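Local coordinates for protein cysteine desulfurase (PDB 6WCI) that probably catalyses the pyridoxal-phosphate-dependent removal of sulfur from L-cysteine, leaving L-alanine and passing the sulfur to a carrier, at residues L137-E142 / R162-T167; E261-M266 / N287-K292; G273-E278 / F293-P298. All coordinates share one frame; numbering follows the deposited sequence. Where two conformers were deposited one is given.

Contact 1. Residues L137-E142 / R162-T167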
loop_
_atom_site.group_PDB
_atom_site.type_symbol
_atom_site.label_atom_id
_atom_site.label_comp_id
_atom_site.label_asym_id
_atom_site.label_seq_id
_atom_site.Cartn_x
_atom_site.Cartn_y
_atom_site.Cartn_z
ATOM N N LEU B 137 14.829 12.412 -19.818
ATOM C CA LEU B 137 13.998 12.567 -21.007
ATOM C C LEU B 137 12.663 11.886 -20.730
ATOM O O LEU B 137 12.633 10.707 -20.360
ATOM C CB LEU B 137 14.693 11.975 -22.233
ATOM C CG LEU B 137 14.026 12.205 -23.592
ATOM C CD1 LEU B 137 13.959 13.688 -23.899
ATOM C CD2 LEU B 137 14.764 11.464 -24.696
ATOM N N ILE B 138 11.571 12.641 -20.863
ATOM C CA ILE B 138 10.219 12.188 -20.535
ATOM C C ILE B 138 9.330 12.467 -21.734
ATOM O O ILE B 138 9.371 13.575 -22.277
ATOM C CB ILE B 138 9.657 12.920 -19.300
ATOM C CG1 ILE B 138 10.675 12.911 -18.144
ATOM C CG2 ILE B 138 8.287 12.353 -18.904
ATOM C CD1 ILE B 138 10.220 13.707 -16.937
ATOM N N THR B 139 8.508 11.494 -22.134
ATOM C CA THR B 139 7.681 11.717 -23.321
ATOM C C THR B 139 6.487 12.610 -23.000
ATOM O O THR B 139 5.996 12.654 -21.868
ATOM C CB THR B 139 7.162 10.411 -23.928
ATOM O OG1 THR B 139 5.860 10.119 -23.402
ATOM C CG2 THR B 139 8.094 9.260 -23.644
ATOM N N ARG B 140 6.022 13.316 -24.032
ATOM C CA ARG B 140 4.865 14.200 -23.940
ATOM C C ARG B 140 3.602 13.492 -23.449
ATOM O O ARG B 140 2.712 14.150 -22.899
ATOM C CB ARG B 140 4.624 14.825 -25.323
ATOM C CG ARG B 140 3.369 15.654 -25.471
ATOM C CD ARG B 140 3.390 16.858 -24.555
ATOM N NE ARG B 140 4.507 17.750 -24.846
ATOM C CZ ARG B 140 4.660 18.942 -24.287
ATOM N NH1 ARG B 140 3.757 19.382 -23.415
ATOM N NH2 ARG B 140 5.711 19.690 -24.590
ATOM N N MET B 141 3.505 12.173 -23.619
ATOM C CA MET B 141 2.271 11.447 -23.350
ATOM C C MET B 141 2.287 10.715 -22.019
ATOM O O MET B 141 1.350 9.959 -21.736
ATOM C CB MET B 141 1.984 10.454 -24.480
ATOM C CG MET B 141 2.891 9.234 -24.482
ATOM S SD MET B 141 2.412 8.014 -25.731
ATOM C CE MET B 141 2.518 8.972 -27.247
ATOM N N GLU B 142 3.324 10.918 -21.199
ATOM C CA GLU B 142 3.440 10.218 -19.924
ATOM C C GLU B 142 2.328 10.619 -18.966
ATOM O O GLU B 142 1.818 11.741 -18.995
ATOM C CB GLU B 142 4.791 10.502 -19.257
ATOM C CG GLU B 142 5.968 9.919 -20.018
ATOM C CD GLU B 142 5.725 8.467 -20.394
ATOM O OE1 GLU B 142 5.573 7.625 -19.476
ATOM O OE2 GLU B 142 5.663 8.177 -21.608
ATOM N N ARG B 162 13.896 17.090 -20.193
ATOM C CA ARG B 162 13.681 17.392 -21.601
ATOM C C ARG B 162 12.541 16.520 -22.109
ATOM O O ARG B 162 12.378 15.383 -21.664
ATOM C CB ARG B 162 14.971 17.147 -22.402
ATOM C CG ARG B 162 14.879 17.374 -23.895
ATOM C CD ARG B 162 16.174 16.946 -24.559
ATOM N NE ARG B 162 17.318 17.715 -24.073
ATOM C CZ ARG B 162 18.586 17.374 -24.288
ATOM N NH1 ARG B 162 18.854 16.269 -24.973
ATOM N NH2 ARG B 162 19.582 18.128 -23.817
ATOM N N VAL B 163 11.733 17.054 -23.026
ATOM C CA VAL B 163 10.489 16.397 -23.442
ATOM C C VAL B 163 10.688 15.711 -24.786
ATOM O O VAL B 163 11.233 16.304 -25.721
ATOM C CB VAL B 163 9.315 17.390 -23.515
ATOM C CG1 VAL B 163 8.026 16.655 -23.927
ATOM C CG2 VAL B 163 9.108 18.076 -22.183
ATOM N N ALA B 164 10.237 14.463 -24.886
ATOM C CA ALA B 164 10.191 13.747 -26.156
ATOM C C ALA B 164 8.809 13.932 -26.785
ATOM O O ALA B 164 7.800 13.522 -26.203
ATOM C CB ALA B 164 10.513 12.268 -25.942
ATOM N N GLU B 165 8.761 14.539 -27.974
ATOM C CA GLU B 165 7.491 15.007 -28.509
ATOM C C GLU B 165 6.722 13.889 -29.210
ATOM O O GLU B 165 7.245 12.816 -29.517
ATOM C CB GLU B 165 7.698 16.171 -29.492
ATOM C CG GLU B 165 8.044 17.524 -28.857
ATOM C CD GLU B 165 7.197 17.866 -27.617
ATOM O OE1 GLU B 165 6.042 17.395 -27.494
ATOM O OE2 GLU B 165 7.702 18.621 -26.754
ATOM N N ILE B 166 5.451 14.169 -29.472
ATOM C CA ILE B 166 4.576 13.258 -30.189
ATOM C C ILE B 166 4.117 13.958 -31.462
ATOM O O ILE B 166 4.196 15.180 -31.586
ATOM C CB ILE B 166 3.369 12.817 -29.333
ATOM C CG1 ILE B 166 2.483 14.014 -28.991
ATOM C CG2 ILE B 166 3.848 12.143 -28.034
ATOM C CD1 ILE B 166 1.028 13.643 -28.729
ATOM N N THR B 167 3.643 13.168 -32.415
ATOM C CA THR B 167 3.029 13.720 -33.614
ATOM C C THR B 167 1.510 13.752 -33.465
ATOM O O THR B 167 0.936 12.999 -32.672
ATOM C CB THR B 167 3.433 12.902 -34.846
ATOM O OG1 THR B 167 3.155 11.518 -34.629
ATOM C CG2 THR B 167 4.907 13.060 -35.110
#
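Leu-137 to Thr-139 pair in parallel with Arg-162 to Ala-164, the last two strands at one edge of the mixed seven-stranded sheet of the fold type I PLP-dependent enzymes, here of the class-V aminotransferase family, and the two ends of a beta-alpha-beta crossover through helix 148-157. Ile-138 N donates to Arg-162 O (3.0 Å), Ala-164 N to Ile-138 O, and Arg-140 N to Ala-164 O, carrying the register one residue past the strand. The close-packed side is the face of Leu-137, Thr-139 and Ala-164. Leu-137 has CG anti to the backbone N (chi1 -173°), and its CD1 comes down on Arg-162 O at 3.2 Å while CG lies against the Ala-164 methyl. Leu-177 of helix 174-180 covers both residues. Beyond the strand end a type I turn from Thr-139 to Glu-142 includes an ST turn, Met-141 N donating to Thr-139 OG1. Met-141 CE, ending a chain bent at chi3, meets Ile-166 CG2 at 3.5 Å. The looser side is that of Val-163, Arg-140 and Glu-165, all partly exposed, where Phe-281 of the second subunit packs on Ile-138, Arg-140 and Val-163. Here Arg-140, bent at chi2 and chi3, lies alongside Glu-165 and passes Val-163 CG1, while its NH1 is taken by Pro-387 O. Guanidinium and carboxylate are nearly coplanar (28°), and the salt bridge is side-on, both oxygens using syn lone pairs. Glu-165 OE1 lies 20° out of the guanidinium plane as it accepts from Arg-140 NE, whereas Glu-165 OE2 lies in that plane, 3.1 Å from Arg-140 NH2.

Contact 2. Residues E261-M266 / N287-K292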
loop_
_atom_site.group_PDB
_atom_site.type_symbol
_atom_site.label_atom_id
_atom_site.label_comp_id
_atom_site.label_asym_id
_atom_site.label_seq_id
_atom_site.Cartn_x
_atom_site.Cartn_y
_atom_site.Cartn_z
ATOM N N GLU B 261 21.035 -6.423 -11.798
ATOM C CA GLU B 261 22.184 -5.570 -11.494
ATOM C C GLU B 261 21.760 -4.257 -10.844
ATOM O O GLU B 261 22.485 -3.721 -10.002
ATOM C CB GLU B 261 22.992 -5.287 -12.766
ATOM C CG GLU B 261 22.233 -4.473 -13.800
ATOM C CD GLU B 261 23.085 -4.037 -14.976
ATOM O OE1 GLU B 261 24.300 -3.820 -14.792
ATOM O OE2 GLU B 261 22.527 -3.908 -16.087
ATOM N N HIS B 262 20.594 -3.725 -11.219
ATOM C CA HIS B 262 20.123 -2.489 -10.604
ATOM C C HIS B 262 19.613 -2.740 -9.195
ATOM O O HIS B 262 19.906 -1.965 -8.276
ATOM C CB HIS B 262 19.030 -1.854 -11.464
ATOM C CG HIS B 262 19.496 -1.478 -12.837
ATOM N ND1 HIS B 262 20.804 -1.148 -13.110
ATOM C CD2 HIS B 262 18.832 -1.394 -14.015
ATOM C CE1 HIS B 262 20.927 -0.872 -14.398
ATOM N NE2 HIS B 262 19.744 -1.012 -14.968
ATOM N N LEU B 263 18.841 -3.808 -9.001
ATOM C CA LEU B 263 18.306 -4.064 -7.669
ATOM C C LEU B 263 19.429 -4.274 -6.661
ATOM O O LEU B 263 19.313 -3.873 -5.496
ATOM C CB LEU B 263 17.374 -5.274 -7.693
ATOM C CG LEU B 263 16.037 -5.141 -8.426
ATOM C CD1 LEU B 263 15.421 -6.514 -8.607
ATOM C CD2 LEU B 263 15.090 -4.223 -7.664
ATOM N N ASP B 264 20.531 -4.888 -7.087
ATOM C CA ASP B 264 21.629 -5.105 -6.148
ATOM C C ASP B 264 22.359 -3.801 -5.834
ATOM O O ASP B 264 22.725 -3.557 -4.679
ATOM C CB ASP B 264 22.595 -6.158 -6.692
ATOM C CG ASP B 264 21.986 -7.554 -6.724
ATOM O OD1 ASP B 264 20.976 -7.788 -6.027
ATOM O OD2 ASP B 264 22.528 -8.422 -7.438
ATOM N N ALA B 265 22.568 -2.944 -6.839
ATOM C CA ALA B 265 23.328 -1.717 -6.631
ATOM C C ALA B 265 22.522 -0.628 -5.925
ATOM O O ALA B 265 23.112 0.225 -5.256
ATOM C CB ALA B 265 23.849 -1.188 -7.970
ATOM N N MET B 266 21.196 -0.628 -6.069
ATOM C CA MET B 266 20.375 0.444 -5.518
ATOM C C MET B 266 20.330 0.366 -3.992
ATOM O O MET B 266 20.152 -0.720 -3.430
ATOM C CB MET B 266 18.949 0.356 -6.054
ATOM C CG MET B 266 18.771 0.858 -7.496
ATOM S SD MET B 266 17.221 0.281 -8.240
ATOM C CE MET B 266 15.986 0.917 -7.127
ATOM N N ASN B 287 18.356 -7.268 3.827
ATOM C CA ASN B 287 18.067 -8.396 2.957
ATOM C C ASN B 287 18.479 -8.069 1.529
ATOM O O ASN B 287 18.768 -6.923 1.188
ATOM C CB ASN B 287 16.572 -8.716 2.949
ATOM C CG ASN B 287 16.199 -9.788 3.932
ATOM O OD1 ASN B 287 17.020 -10.641 4.283
ATOM N ND2 ASN B 287 14.946 -9.764 4.382
ATOM N N ASP B 288 18.492 -9.099 0.684
ATOM C CA ASP B 288 18.643 -8.953 -0.756
ATOM C C ASP B 288 17.301 -8.631 -1.400
ATOM O O ASP B 288 16.237 -8.763 -0.784
ATOM C CB ASP B 288 19.201 -10.230 -1.380
ATOM C CG ASP B 288 20.638 -10.480 -1.008
ATOM O OD1 ASP B 288 21.356 -9.501 -0.738
ATOM O OD2 ASP B 288 21.047 -11.659 -0.999
ATOM N N ALA B 289 17.351 -8.244 -2.671
ATOM C CA ALA B 289 16.141 -8.078 -3.445
ATOM C C ALA B 289 15.441 -9.430 -3.586
ATOM O O ALA B 289 16.099 -10.474 -3.666
ATOM C CB ALA B 289 16.472 -7.512 -4.832
ATOM N N PRO B 290 14.103 -9.442 -3.660
ATOM C CA PRO B 290 13.257 -8.241 -3.682
ATOM C C PRO B 290 12.866 -7.686 -2.302
ATOM O O PRO B 290 12.443 -6.531 -2.230
ATOM C CB PRO B 290 12.005 -8.725 -4.424
ATOM C CG PRO B 290 11.881 -10.173 -4.019
ATOM C CD PRO B 290 13.330 -10.672 -3.920
ATOM N N HIS B 291 12.968 -8.498 -1.241
ATOM C CA HIS B 291 12.499 -8.066 0.078
ATOM C C HIS B 291 13.247 -6.841 0.587
ATOM O O HIS B 291 12.698 -6.090 1.402
ATOM C CB HIS B 291 12.624 -9.207 1.084
ATOM C CG HIS B 291 11.696 -10.342 0.802
ATOM N ND1 HIS B 291 12.096 -11.485 0.146
ATOM C CD2 HIS B 291 10.375 -10.492 1.054
ATOM C CE1 HIS B 291 11.063 -12.299 0.021
ATOM N NE2 HIS B 291 10.008 -11.720 0.563
ATOM N N LYS B 292 14.477 -6.632 0.119
ATOM C CA LYS B 292 15.234 -5.402 0.314
ATOM C C LYS B 292 14.379 -4.153 0.118
ATOM O O LYS B 292 14.590 -3.140 0.794
ATOM C CB LYS B 292 16.423 -5.401 -0.657
ATOM C CG LYS B 292 17.343 -4.195 -0.605
ATOM C CD LYS B 292 18.450 -4.362 -1.644
ATOM C CE LYS B 292 19.369 -3.159 -1.707
ATOM N NZ LYS B 292 20.438 -3.391 -2.703
HETATM O O HOH W 1 19.975 -7.579 -3.694
#
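Lys-292 sends a fully extended side chain to the C-terminal end of helix 260-265. Its CG is anti to the backbone N (chi1 -180°) and every later torsion is also close to 180°, so the ammonium is carried as far from the loop backbone as the chain allows. There NZ donates two hydrogen bonds: to Met-266 O at 2.8 Å, almost in line with the carbonyl, and to Leu-263 O at 3.0 Å, in the carbonyl plane. Asp-264 O, also 3.0 Å from Lys-292 NZ, is badly angled for a bond. Nearer the loop backbone, Leu-263 CB meets the Ala-289 methyl directly, the two CB atoms of Leu-263 and Ala-289 being 3.7 Å apart, and with CG anti to the carbonyl carbon (chi1 -69°) Leu-263 CD1 also comes near it. A water accepts from Ala-289 N at 2.9 Å; its link to Asp-264 OD1 is unusually short and doubtful. Ala-289 O is held by Arg-260, and a cis peptide bond joins Ala-289 to Pro-290. Phe-293 lies against both Leu-263 and Met-266. The arrangement is that of a lysine ammonium bonded to carbonyls at and just past the C-terminal end of a helix, where the partial negative charge of the helix end would probably favour it.

Contact 3. Residues G273-E278 / F293-P298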
loop_
_atom_site.group_PDB
_atom_site.type_symbol
_atom_site.label_atom_id
_atom_site.label_comp_id
_atom_site.label_asym_id
_atom_site.label_seq_id
_atom_site.Cartn_x
_atom_site.Cartn_y
_atom_site.Cartn_z
ATOM N N GLY B 273 11.023 -3.425 9.157
ATOM C CA GLY B 273 11.049 -4.876 9.178
ATOM C C GLY B 273 10.952 -5.465 7.784
ATOM O O GLY B 273 10.618 -4.802 6.803
ATOM N N GLU B 274 11.283 -6.752 7.708
ATOM C CA GLU B 274 11.214 -7.560 6.492
ATOM C C GLU B 274 12.324 -7.217 5.502
ATOM O O GLU B 274 12.867 -8.122 4.862
ATOM C CB GLU B 274 9.835 -7.448 5.824
ATOM C CG GLU B 274 8.673 -7.785 6.754
ATOM C CD GLU B 274 8.945 -9.018 7.607
ATOM O OE1 GLU B 274 8.972 -8.895 8.853
ATOM O OE2 GLU B 274 9.145 -10.109 7.030
ATOM N N MET B 275 12.697 -5.942 5.374
ATOM C CA MET B 275 13.779 -5.602 4.450
ATOM C C MET B 275 15.153 -5.653 5.103
ATOM O O MET B 275 16.163 -5.525 4.405
ATOM C CB MET B 275 13.552 -4.217 3.823
ATOM C CG MET B 275 13.362 -3.066 4.807
ATOM S SD MET B 275 14.894 -2.402 5.499
ATOM C CE MET B 275 15.567 -1.574 4.039
ATOM N N ILE B 276 15.220 -5.856 6.410
ATOM C CA ILE B 276 16.488 -5.977 7.104
ATOM C C ILE B 276 16.801 -7.455 7.266
ATOM O O ILE B 276 15.933 -8.323 7.172
ATOM C CB ILE B 276 16.477 -5.269 8.479
ATOM C CG1 ILE B 276 15.304 -5.771 9.329
ATOM C CG2 ILE B 276 16.400 -3.761 8.307
ATOM C CD1 ILE B 276 15.611 -6.990 10.164
ATOM N N LYS B 277 18.059 -7.743 7.541
ATOM C CA LYS B 277 18.465 -9.071 7.963
ATOM C C LYS B 277 18.860 -9.102 9.433
ATOM O O LYS B 277 18.481 -10.024 10.155
ATOM C CB LYS B 277 19.632 -9.544 7.083
ATOM C CG LYS B 277 20.119 -10.964 7.307
ATOM C CD LYS B 277 21.217 -11.319 6.294
ATOM C CE LYS B 277 20.772 -11.016 4.857
ATOM N NZ LYS B 277 21.764 -11.451 3.830
ATOM N N GLU B 278 19.593 -8.085 9.889
ATOM C CA GLU B 278 20.016 -7.928 11.275
ATOM C C GLU B 278 19.964 -6.444 11.592
ATOM O O GLU B 278 20.480 -5.632 10.817
ATOM C CB GLU B 278 21.443 -8.453 11.499
ATOM C CG GLU B 278 21.672 -9.905 11.113
ATOM C CD GLU B 278 21.058 -10.876 12.103
ATOM O OE1 GLU B 278 20.718 -10.452 13.231
ATOM O OE2 GLU B 278 20.917 -12.068 11.753
ATOM N N PHE B 293 13.412 -4.215 -0.805
ATOM C CA PHE B 293 12.604 -3.061 -1.176
ATOM C C PHE B 293 11.148 -3.186 -0.728
ATOM O O PHE B 293 10.320 -2.364 -1.130
ATOM C CB PHE B 293 12.687 -2.810 -2.695
ATOM C CG PHE B 293 14.085 -2.508 -3.178
ATOM C CD1 PHE B 293 14.679 -1.277 -2.909
ATOM C CD2 PHE B 293 14.814 -3.461 -3.872
ATOM C CE1 PHE B 293 15.990 -0.997 -3.341
ATOM C CE2 PHE B 293 16.115 -3.197 -4.316
ATOM C CZ PHE B 293 16.710 -1.956 -4.042
ATOM N N GLU B 294 10.830 -4.160 0.133
ATOM C CA GLU B 294 9.484 -4.384 0.668
ATOM C C GLU B 294 9.555 -4.289 2.193
ATOM O O GLU B 294 9.771 -5.292 2.880
ATOM C CB GLU B 294 8.928 -5.756 0.204
ATOM C CG GLU B 294 8.741 -5.870 -1.327
ATOM C CD GLU B 294 8.750 -7.310 -1.830
ATOM O OE1 GLU B 294 8.866 -8.236 -0.995
ATOM O OE2 GLU B 294 8.654 -7.519 -3.065
ATOM N N ALA B 295 9.368 -3.083 2.723
ATOM C CA ALA B 295 9.512 -2.836 4.156
ATOM C C ALA B 295 8.170 -3.010 4.860
ATOM O O ALA B 295 7.143 -2.531 4.369
ATOM C CB ALA B 295 10.070 -1.431 4.407
ATOM N N GLY B 296 8.175 -3.712 6.002
ATOM C CA GLY B 296 6.974 -3.822 6.807
ATOM C C GLY B 296 5.969 -4.822 6.245
ATOM O O GLY B 296 6.202 -5.501 5.243
ATOM N N THR B 297 4.825 -4.911 6.916
ATOM C CA THR B 297 3.823 -5.912 6.540
ATOM C C THR B 297 3.270 -5.601 5.149
ATOM O O THR B 297 2.857 -4.464 4.886
ATOM C CB THR B 297 2.684 -5.974 7.567
ATOM O OG1 THR B 297 3.207 -6.291 8.864
ATOM C CG2 THR B 297 1.677 -7.071 7.190
ATOM N N PRO B 298 3.261 -6.565 4.233
ATOM C CA PRO B 298 2.740 -6.301 2.884
ATOM C C PRO B 298 1.223 -6.165 2.875
ATOM O O PRO B 298 0.525 -6.380 3.868
ATOM C CB PRO B 298 3.184 -7.529 2.084
ATOM C CG PRO B 298 4.269 -8.177 2.917
ATOM C CD PRO B 298 3.857 -7.905 4.338
#
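Gly-273 and Gly-296 are joined by one nearly straight backbone hydrogen bond, Gly-296 N to Gly-273 O at 2.8 Å (174° at the hydrogen), although the donor stands 44° out of the carbonyl plane. Ala-295 CA adds a CA-H...O contact to the same Gly-273 O at 3.5 Å, so one carbonyl receives two neighbouring residues of the other segment. Glu-274 can be followed outward from this bond. Its CB sits 3.6 Å from Glu-294 O and a little farther from Gly-296 N. With CG anti to the carbonyl carbon (chi1 -54°), CG comes next to Gly-296 O at 3.7 Å. A further bend at chi2 then turns CD and both carboxylate oxygens away from 293-298. Just after the contact, Lys-277 and Glu-278 both face Val-285 in a classic beta bulge. Both segments belong to the loops between helix 260-265 and helix 300-316 that reach the dimer interface of this class-V family enzyme: Glu-274 packs on the oxidised cysteine of the second subunit, and Thr-297 OG1 hydrogen-bonds to that subunit's lysine-pyridoxal phosphate residue. Next to the glycine pair, Met-275 CG touches Ala-295 CB at 3.7 Å. CG lies between the backbone N and the carbonyl carbon, and the chain bends again at chi2 and chi3, leading SD and CE away from Ala-295. Glu-294 turns its carboxylate to Arg-94, which forms a salt bridge with OE2, and OE2 also accepts from Leu-110 N.

In the fold
Contacts 2 and 3 form one neighbourhood, their centres 12 Å apart and their segments alternating along the chain. Asn-287 ties them: its ND2 lies 2.7 Å from Glu-274 O and its N 2.9 Å from Met-275 O, both probable hydrogen bonds, and 287-292 runs directly into 293-298. Contact 1 is separate, with centres 30 Å from contact 2 and 36 Å from contact 3, and closes earlier in the sequence. Contacts 1 and 3 both meet the second subunit; contact 3 meets its cofactor-bearing lysine through 293-298 and its modified cysteine through 273-278, so it lies beside the partner's active site. No other chain of the assembly touches contact 2.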